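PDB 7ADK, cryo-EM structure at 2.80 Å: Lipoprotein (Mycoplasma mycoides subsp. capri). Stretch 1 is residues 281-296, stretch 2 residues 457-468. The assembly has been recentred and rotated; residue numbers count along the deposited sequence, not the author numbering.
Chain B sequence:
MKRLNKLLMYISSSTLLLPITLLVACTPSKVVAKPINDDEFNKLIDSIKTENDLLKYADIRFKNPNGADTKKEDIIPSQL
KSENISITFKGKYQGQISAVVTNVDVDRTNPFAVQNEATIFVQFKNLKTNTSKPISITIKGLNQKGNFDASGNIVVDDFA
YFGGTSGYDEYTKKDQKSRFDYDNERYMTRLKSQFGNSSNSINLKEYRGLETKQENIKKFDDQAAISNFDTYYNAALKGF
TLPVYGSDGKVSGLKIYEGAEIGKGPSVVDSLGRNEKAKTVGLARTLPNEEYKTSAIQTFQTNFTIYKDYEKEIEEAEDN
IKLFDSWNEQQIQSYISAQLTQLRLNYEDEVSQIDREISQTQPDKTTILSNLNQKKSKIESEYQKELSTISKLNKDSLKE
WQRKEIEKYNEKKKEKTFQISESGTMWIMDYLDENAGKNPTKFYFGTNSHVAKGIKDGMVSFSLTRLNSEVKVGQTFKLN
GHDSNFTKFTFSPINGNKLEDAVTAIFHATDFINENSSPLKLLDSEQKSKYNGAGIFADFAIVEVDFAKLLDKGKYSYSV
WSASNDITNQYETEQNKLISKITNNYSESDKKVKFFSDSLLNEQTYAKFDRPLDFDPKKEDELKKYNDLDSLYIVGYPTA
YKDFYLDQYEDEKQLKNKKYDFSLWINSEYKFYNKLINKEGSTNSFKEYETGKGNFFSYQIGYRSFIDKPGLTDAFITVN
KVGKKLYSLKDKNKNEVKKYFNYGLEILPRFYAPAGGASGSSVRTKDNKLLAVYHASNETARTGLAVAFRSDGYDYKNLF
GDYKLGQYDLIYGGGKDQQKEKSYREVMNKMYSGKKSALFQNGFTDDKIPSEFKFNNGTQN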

ATOM      1  N   VAL B 281       5.010  -7.972 -21.159  1.00 62.50           N
ATOM      2  CA  VAL B 281       6.228  -7.167 -20.846  1.00 62.50           C
ATOM      3  C   VAL B 281       6.740  -7.226 -19.406  1.00 62.50           C
ATOM      4  O   VAL B 281       7.908  -7.523 -19.186  1.00 62.50           O
ATOM      5  N   GLY B 282       5.937  -6.873 -18.413  1.00 59.09           N
ATOM      6  CA  GLY B 282       6.353  -6.795 -17.007  1.00 59.09           C
ATOM      7  C   GLY B 282       6.246  -8.090 -16.233  1.00 59.09           C
ATOM      8  O   GLY B 282       6.580  -8.193 -15.061  1.00 59.09           O
ATOM      9  N   LEU B 283       5.740  -9.083 -16.924  1.00 62.40           N
ATOM     10  CA  LEU B 283       5.529 -10.457 -16.534  1.00 62.40           C
ATOM     11  C   LEU B 283       6.185 -11.277 -17.626  1.00 62.40           C
ATOM     12  O   LEU B 283       6.174 -10.881 -18.785  1.00 62.40           O
ATOM     13  N   ALA B 284       6.770 -12.399 -17.269  1.00 63.61           N
ATOM     14  CA  ALA B 284       7.610 -13.184 -18.166  1.00 63.61           C
ATOM     15  C   ALA B 284       8.917 -12.553 -18.670  1.00 63.61           C
ATOM     16  O   ALA B 284       9.885 -13.284 -18.770  1.00 63.61           O
ATOM     17  N   ARG B 285       8.986 -11.264 -18.993  1.00 63.10           N
ATOM     18  CA  ARG B 285      10.121 -10.700 -19.732  1.00 63.10           C
ATOM     19  C   ARG B 285      10.948  -9.735 -18.907  1.00 63.10           C
ATOM     20  O   ARG B 285      12.146  -9.952 -18.744  1.00 63.10           O
ATOM     21  N   THR B 286      10.352  -8.691 -18.351  1.00 60.59           N
ATOM     22  CA  THR B 286      11.035  -7.783 -17.410  1.00 60.59           C
ATOM     23  C   THR B 286      11.058  -8.402 -16.036  1.00 60.59           C
ATOM     24  O   THR B 286      10.622  -7.823 -15.045  1.00 60.59           O
ATOM     25  N   LEU B 287      11.447  -9.671 -16.028  1.00 60.11           N
ATOM     26  CA  LEU B 287      11.063 -10.587 -14.994  1.00 60.11           C
ATOM     27  C   LEU B 287      11.598 -10.093 -13.654  1.00 60.11           C
ATOM     28  O   LEU B 287      10.764  -9.868 -12.769  1.00 60.11           O
ATOM     29  N   PRO B 288      12.908  -9.852 -13.461  1.00 55.93           N
ATOM     30  CA  PRO B 288      13.428  -9.820 -12.137  1.00 55.93           C
ATOM     31  C   PRO B 288      13.604  -8.410 -11.584  1.00 55.93           C
ATOM     32  O   PRO B 288      14.341  -7.571 -12.112  1.00 55.93           O
ATOM     33  N   ASN B 289      12.923  -8.181 -10.478  1.00 54.99           N
ATOM     34  CA  ASN B 289      13.367  -7.255  -9.471  1.00 54.99           C
ATOM     35  C   ASN B 289      14.580  -7.986  -8.879  1.00 54.99           C
ATOM     36  O   ASN B 289      14.442  -9.121  -8.428  1.00 54.99           O
ATOM     37  N   GLU B 290      15.775  -7.424  -8.975  1.00 56.92           N
ATOM     38  CA  GLU B 290      16.997  -8.121  -8.557  1.00 56.92           C
ATOM     39  C   GLU B 290      17.709  -7.416  -7.413  1.00 56.92           C
ATOM     40  O   GLU B 290      17.667  -6.187  -7.298  1.00 56.92           O
ATOM     41  N   GLU B 291      18.381  -8.214  -6.584  1.00 57.32           N
ATOM     42  CA  GLU B 291      19.145  -7.802  -5.412  1.00 57.32           C
ATOM     43  C   GLU B 291      20.543  -8.431  -5.447  1.00 57.32           C
ATOM     44  O   GLU B 291      20.680  -9.627  -5.698  1.00 57.32           O
ATOM     45  N   TYR B 292      21.573  -7.650  -5.130  1.00 62.96           N
ATOM     46  CA  TYR B 292      22.924  -8.126  -4.840  1.00 62.96           C
ATOM     47  C   TYR B 292      23.318  -7.719  -3.419  1.00 62.96           C
ATOM     48  O   TYR B 292      23.344  -6.528  -3.129  1.00 62.96           O
ATOM     49  N   LYS B 293      23.625  -8.675  -2.542  1.00 67.61           N
ATOM     50  CA  LYS B 293      23.916  -8.398  -1.132  1.00 67.61           C
ATOM     51  C   LYS B 293      25.410  -8.552  -0.849  1.00 67.61           C
ATOM     52  O   LYS B 293      26.007  -9.571  -1.187  1.00 67.61           O
ATOM     53  N   THR B 294      26.035  -7.535  -0.268  1.00 77.13           N
ATOM     54  CA  THR B 294      27.503  -7.420  -0.114  1.00 77.13           C
ATOM     55  C   THR B 294      28.027  -7.725   1.292  1.00 77.13           C
ATOM     56  O   THR B 294      29.227  -7.913   1.458  1.00 77.13           O
ATOM     57  N   SER B 295      27.163  -7.812   2.306  1.00 84.00           N
ATOM     58  CA  SER B 295      27.545  -7.992   3.726  1.00 84.00           C
ATOM     59  C   SER B 295      28.437  -6.893   4.327  1.00 84.00           C
ATOM     60  O   SER B 295      29.303  -7.174   5.150  1.00 84.00           O
ATOM     61  N   ALA B 296      28.211  -5.644   3.935  1.00 90.38           N
ATOM     62  CA  ALA B 296      28.870  -4.445   4.429  1.00 90.38           C
ATOM     63  C   ALA B 296      27.896  -3.252   4.402  1.00 90.38           C
ATOM     64  O   ALA B 296      26.723  -3.432   4.091  1.00 90.38           O
ATOM     65  N   ASP B 457      33.082  -8.747  -5.805  1.00 85.07           N
ATOM     66  CA  ASP B 457      33.634 -10.054  -5.395  1.00 85.07           C
ATOM     67  C   ASP B 457      33.273 -10.477  -3.958  1.00 85.07           C
ATOM     68  O   ASP B 457      33.218 -11.671  -3.659  1.00 85.07           O
ATOM     69  N   GLY B 458      32.979  -9.541  -3.057  1.00 81.70           N
ATOM     70  CA  GLY B 458      32.589  -9.831  -1.675  1.00 81.70           C
ATOM     71  C   GLY B 458      31.129 -10.262  -1.483  1.00 81.70           C
ATOM     72  O   GLY B 458      30.641 -10.292  -0.358  1.00 81.70           O
ATOM     73  N   MET B 459      30.391 -10.551  -2.557  1.00 72.96           N
ATOM     74  CA  MET B 459      28.938 -10.751  -2.534  1.00 72.96           C
ATOM     75  C   MET B 459      28.510 -12.046  -1.827  1.00 72.96           C
ATOM     76  O   MET B 459      29.055 -13.115  -2.092  1.00 72.96           O
ATOM     77  N   VAL B 460      27.505 -11.966  -0.952  1.00 70.69           N
ATOM     78  CA  VAL B 460      27.000 -13.095  -0.153  1.00 70.69           C
ATOM     79  C   VAL B 460      25.750 -13.749  -0.735  1.00 70.69           C
ATOM     80  O   VAL B 460      25.544 -14.936  -0.521  1.00 70.69           O
ATOM     81  N   SER B 461      24.927 -13.011  -1.478  1.00 63.85           N
ATOM     82  CA  SER B 461      23.761 -13.565  -2.179  1.00 63.85           C
ATOM     83  C   SER B 461      23.283 -12.706  -3.351  1.00 63.85           C
ATOM     84  O   SER B 461      23.541 -11.511  -3.415  1.00 63.85           O
ATOM     85  N   PHE B 462      22.605 -13.355  -4.291  1.00 60.11           N
ATOM     86  CA  PHE B 462      22.008 -12.818  -5.515  1.00 60.11           C
ATOM     87  C   PHE B 462      20.581 -13.327  -5.583  1.00 60.11           C
ATOM     88  O   PHE B 462      20.338 -14.486  -5.280  1.00 60.11           O
ATOM     89  N   SER B 463      19.620 -12.506  -5.978  1.00 58.32           N
ATOM     90  CA  SER B 463      18.230 -12.962  -6.081  1.00 58.32           C
ATOM     91  C   SER B 463      17.470 -12.366  -7.272  1.00 58.32           C
ATOM     92  O   SER B 463      17.810 -11.292  -7.745  1.00 58.32           O
ATOM     93  N   LEU B 464      16.442 -13.081  -7.735  1.00 55.49           N
ATOM     94  CA  LEU B 464      15.541 -12.722  -8.836  1.00 55.49           C
ATOM     95  C   LEU B 464      14.104 -12.841  -8.324  1.00 55.49           C
ATOM     96  O   LEU B 464      13.646 -13.959  -8.115  1.00 55.49           O
ATOM     97  N   THR B 465      13.354 -11.753  -8.139  1.00 57.68           N
ATOM     98  CA  THR B 465      11.900 -11.842  -7.885  1.00 57.68           C
ATOM     99  C   THR B 465      11.074 -11.318  -9.041  1.00 57.68           C
ATOM    100  O   THR B 465      11.260 -10.199  -9.505  1.00 57.68           O
ATOM    101  N   ARG B 466      10.158 -12.156  -9.516  1.00 56.66           N
ATOM    102  CA  ARG B 466       9.452 -11.967 -10.781  1.00 56.66           C
ATOM    103  C   ARG B 466       8.005 -12.415 -10.723  1.00 56.66           C
ATOM    104  O   ARG B 466       7.686 -13.378 -10.035  1.00 56.66           O
ATOM    105  N   LEU B 467       7.145 -11.716 -11.452  1.00 57.44           N
ATOM    106  CA  LEU B 467       5.718 -12.005 -11.620  1.00 57.44           C
ATOM    107  C   LEU B 467       5.547 -13.280 -12.450  1.00 57.44           C
ATOM    108  O   LEU B 467       6.158 -13.378 -13.516  1.00 57.44           O
ATOM    109  N   ASN B 468       4.806 -14.277 -11.964  1.00 62.86           N
ATOM    110  CA  ASN B 468       4.679 -15.537 -12.690  1.00 62.86           C
ATOM    111  C   ASN B 468       3.756 -15.423 -13.906  1.00 62.86           C
ATOM    112  O   ASN B 468       2.774 -14.682 -13.906  1.00 62.86           O
TER

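The strand ending at Lys293 and strand 461-467 run antiparallel, their N-to-C directions 167° apart, and the hydrogen bonds between the two stretches are all backbone. The shortest are Asn289 N to Thr465 O and Val460 N to Lys293 O, both 2.8 Å; Thr465 N to Asn289 O (2.9 Å), Lys293 N to Ser461 O (3.0 Å) and Ser463 N to Glu291 O (3.1 Å) follow, and Glu291 N to Ser463 O is weak at 3.3 Å. No side chain hydrogen-bonds across the pair, so side chains meet by packing. Within the first stretch, Tyr292 OH gives a weak hydrogen bond to Glu290 OE1 (2.6 Å).

Glu290, Tyr292, Phe462 and Leu464 share one face of the sheet. Tyr292 (m) and Phe462 (t) lie with ring planes 14° apart but slid, centroids 5.6 Å apart, so they barely overlap; Tyr292 CE1 meets Phe462 CD1 at 3.4 Å. Glu290 (p) brings OE1 to the edge of the Phe462 ring, 4.3 Å from CE1. Met459 (chi1 t, chi2 t, chi3 m) starts sideways, yet its end swings in, placing CE 3.5 Å from Tyr292 CD1 and SD 4.9 Å from the ring centroid. Leu464 (m, t) sets CD2 3.4 Å from Pro288 CB.

The other face carries Asn289, Glu291, Lys293, Ser461, Ser463 and Thr465. Asn289 (t) ND2 lies 3.6 Å from Thr465 (t) CG2, Glu291 (chi1 m) OE1 3.8 Å from Ser463 (t) CB, and Lys293 CB 3.5 Å from Ser461 (p) OG; the lysine's end leads away to a partner elsewhere in the structure.

Beyond the strand pairing, Leu467 (t, p) points toward the first stretch and touches Leu283 (t, t), CD2 to CB 3.9 Å. Arg466 CB sits 3.0 Å from Leu287 O before its chain leads away. Ser295 CB packs on Val460 (m) CG1 at 3.6 Å.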

ATOM      1  CB  VAL B 281       6.068  -5.716 -21.350  1.00 62.50           C
ATOM      2  CG1 VAL B 281       7.058  -4.714 -20.760  1.00 62.50           C
ATOM      3  CG2 VAL B 281       6.202  -5.718 -22.872  1.00 62.50           C
ATOM      4  CB  LEU B 283       4.014 -10.675 -16.407  1.00 62.40           C
ATOM      5  CG  LEU B 283       3.489 -12.116 -16.371  1.00 62.40           C
ATOM      6  CD1 LEU B 283       2.010 -12.073 -15.992  1.00 62.40           C
ATOM      7  CD2 LEU B 283       3.608 -12.822 -17.722  1.00 62.40           C
ATOM      8  CB  ALA B 284       6.800 -13.831 -19.273  1.00 63.61           C
ATOM      9  CB  ARG B 285       9.668 -10.069 -21.057  1.00 63.10           C
ATOM     10  CG  ARG B 285       8.829 -10.981 -21.949  1.00 63.10           C
ATOM     11  CD  ARG B 285       9.541 -12.198 -22.507  1.00 63.10           C
ATOM     12  NE  ARG B 285       8.587 -12.986 -23.308  1.00 63.10           N
ATOM     13  CZ  ARG B 285       7.926 -14.057 -22.908  1.00 63.10           C
ATOM     14  NH1 ARG B 285       8.408 -14.915 -22.064  1.00 63.10           N
ATOM     15  NH2 ARG B 285       6.730 -14.292 -23.341  1.00 63.10           N
ATOM     16  CB  THR B 286      10.476  -6.370 -17.372  1.00 60.59           C
ATOM     17  OG1 THR B 286      10.321  -5.969 -18.704  1.00 60.59           O
ATOM     18  CG2 THR B 286      11.469  -5.425 -16.694  1.00 60.59           C
ATOM     19  CB  LEU B 287      11.305 -12.066 -15.432  1.00 60.11           C
ATOM     20  CG  LEU B 287      12.712 -12.688 -15.554  1.00 60.11           C
ATOM     21  CD1 LEU B 287      13.196 -13.288 -14.238  1.00 60.11           C
ATOM     22  CD2 LEU B 287      12.695 -13.843 -16.537  1.00 60.11           C
ATOM     23  CB  PRO B 288      14.744 -10.570 -12.221  1.00 55.93           C
ATOM     24  CG  PRO B 288      15.193 -10.470 -13.669  1.00 55.93           C
ATOM     25  CD  PRO B 288      14.035  -9.755 -14.365  1.00 55.93           C
ATOM     26  CB  ASN B 289      12.233  -7.135  -8.456  1.00 54.99           C
ATOM     27  CG  ASN B 289      12.549  -6.299  -7.241  1.00 54.99           C
ATOM     28  OD1 ASN B 289      13.549  -5.617  -7.150  1.00 54.99           O
ATOM     29  ND2 ASN B 289      11.679  -6.315  -6.268  1.00 54.99           N
ATOM     30  CB  GLU B 290      17.916  -8.402  -9.757  1.00 56.92           C
ATOM     31  CG  GLU B 290      18.347  -7.119 -10.487  1.00 56.92           C
ATOM     32  CD  GLU B 290      19.729  -7.192 -11.149  1.00 56.92           C
ATOM     33  OE1 GLU B 290      20.352  -8.284 -11.173  1.00 56.92           O
ATOM     34  OE2 GLU B 290      20.202  -6.133 -11.624  1.00 56.92           O
ATOM     35  CB  GLU B 291      18.432  -8.207  -4.108  1.00 57.32           C
ATOM     36  CG  GLU B 291      17.010  -7.649  -3.884  1.00 57.32           C
ATOM     37  CD  GLU B 291      15.882  -8.699  -4.039  1.00 57.32           C
ATOM     38  OE1 GLU B 291      15.768  -9.337  -5.104  1.00 57.32           O
ATOM     39  OE2 GLU B 291      15.084  -8.880  -3.087  1.00 57.32           O
ATOM     40  CB  TYR B 292      23.922  -7.527  -5.833  1.00 62.96           C
ATOM     41  CG  TYR B 292      23.679  -7.876  -7.279  1.00 62.96           C
ATOM     42  CD1 TYR B 292      23.839  -9.203  -7.685  1.00 62.96           C
ATOM     43  CD2 TYR B 292      23.270  -6.893  -8.204  1.00 62.96           C
ATOM     44  CE1 TYR B 292      23.640  -9.576  -9.015  1.00 62.96           C
ATOM     45  CE2 TYR B 292      23.022  -7.281  -9.539  1.00 62.96           C
ATOM     46  CZ  TYR B 292      23.204  -8.615  -9.943  1.00 62.96           C
ATOM     47  OH  TYR B 292      22.887  -9.008 -11.194  1.00 62.96           O
ATOM     48  CB  LYS B 293      23.007  -9.278  -0.259  1.00 67.61           C
ATOM     49  CG  LYS B 293      22.518  -8.510   0.976  1.00 67.61           C
ATOM     50  CD  LYS B 293      21.598  -9.357   1.872  1.00 67.61           C
ATOM     51  CE  LYS B 293      20.915  -8.487   2.944  1.00 67.61           C
ATOM     52  NZ  LYS B 293      20.383  -9.295   4.075  1.00 67.61           N
ATOM     53  CB  THR B 294      27.974  -6.012  -0.516  1.00 77.13           C
ATOM     54  OG1 THR B 294      27.200  -5.061   0.159  1.00 77.13           O
ATOM     55  CG2 THR B 294      27.851  -5.776  -2.004  1.00 77.13           C
ATOM     56  CB  SER B 295      28.097  -9.393   4.010  1.00 84.00           C
ATOM     57  OG  SER B 295      28.142  -9.664   5.394  1.00 84.00           O
ATOM     58  CB  ALA B 296      30.102  -4.231   3.576  1.00 90.38           C
ATOM     59  CB  ASP B 457      35.158 -10.113  -5.582  1.00 85.07           C
ATOM     60  CG  ASP B 457      35.629  -9.870  -7.017  1.00 85.07           C
ATOM     61  OD1 ASP B 457      35.473  -8.739  -7.527  1.00 85.07           O
ATOM     62  OD2 ASP B 457      36.223 -10.799  -7.611  1.00 85.07           O
ATOM     63  CB  MET B 459      28.421 -10.688  -3.968  1.00 72.96           C
ATOM     64  CG  MET B 459      26.908 -10.636  -4.066  1.00 72.96           C
ATOM     65  SD  MET B 459      26.278 -11.053  -5.698  1.00 72.96           S
ATOM     66  CE  MET B 459      27.086  -9.834  -6.703  1.00 72.96           C
ATOM     67  CB  VAL B 460      26.778 -12.714   1.319  1.00 70.69           C
ATOM     68  CG1 VAL B 460      28.103 -12.370   1.977  1.00 70.69           C
ATOM     69  CG2 VAL B 460      25.787 -11.590   1.556  1.00 70.69           C
ATOM     70  CB  SER B 461      22.598 -13.857  -1.220  1.00 63.85           C
ATOM     71  OG  SER B 461      22.138 -12.648  -0.650  1.00 63.85           O
ATOM     72  CB  PHE B 462      22.865 -13.276  -6.707  1.00 60.11           C
ATOM     73  CG  PHE B 462      22.161 -13.378  -8.046  1.00 60.11           C
ATOM     74  CD1 PHE B 462      21.595 -12.236  -8.618  1.00 60.11           C
ATOM     75  CD2 PHE B 462      22.067 -14.630  -8.702  1.00 60.11           C
ATOM     76  CE1 PHE B 462      20.942 -12.335  -9.856  1.00 60.11           C
ATOM     77  CE2 PHE B 462      21.451 -14.719  -9.968  1.00 60.11           C
ATOM     78  CZ  PHE B 462      20.895 -13.567 -10.539  1.00 60.11           C
ATOM     79  CB  SER B 463      17.509 -12.690  -4.761  1.00 58.32           C
ATOM     80  OG  SER B 463      16.296 -13.393  -4.691  1.00 58.32           O
ATOM     81  CB  LEU B 464      15.796 -13.719  -9.980  1.00 55.49           C
ATOM     82  CG  LEU B 464      17.198 -13.711 -10.588  1.00 55.49           C
ATOM     83  CD1 LEU B 464      17.394 -14.960 -11.430  1.00 55.49           C
ATOM     84  CD2 LEU B 464      17.445 -12.507 -11.484  1.00 55.49           C
ATOM     85  CB  THR B 465      11.442 -11.332  -6.508  1.00 57.68           C
ATOM     86  OG1 THR B 465      10.057 -11.555  -6.334  1.00 57.68           O
ATOM     87  CG2 THR B 465      11.630  -9.868  -6.181  1.00 57.68           C
ATOM     88  CB  ARG B 466      10.229 -12.700 -11.885  1.00 56.66           C
ATOM     89  CG  ARG B 466      10.439 -14.203 -11.674  1.00 56.66           C
ATOM     90  CD  ARG B 466       9.648 -14.965 -12.716  1.00 56.66           C
ATOM     91  NE  ARG B 466       9.454 -16.359 -12.349  1.00 56.66           N
ATOM     92  CZ  ARG B 466       8.471 -16.827 -11.620  1.00 56.66           C
ATOM     93  NH1 ARG B 466       8.220 -18.089 -11.624  1.00 56.66           N
ATOM     94  NH2 ARG B 466       7.723 -16.070 -10.882  1.00 56.66           N
ATOM     95  CB  LEU B 467       5.118 -10.754 -12.285  1.00 57.44           C
ATOM     96  CG  LEU B 467       3.595 -10.657 -12.382  1.00 57.44           C
ATOM     97  CD1 LEU B 467       2.910 -10.854 -11.037  1.00 57.44           C
ATOM     98  CD2 LEU B 467       3.206  -9.262 -12.864  1.00 57.44           C
ATOM     99  CB  ASN B 468       4.415 -16.769 -11.800  1.00 62.86           C
ATOM    100  CG  ASN B 468       3.414 -16.689 -10.672  1.00 62.86           C
ATOM    101  OD1 ASN B 468       2.259 -16.347 -10.843  1.00 62.86           O
ATOM    102  ND2 ASN B 468       3.792 -17.086  -9.486  1.00 62.86           N
TER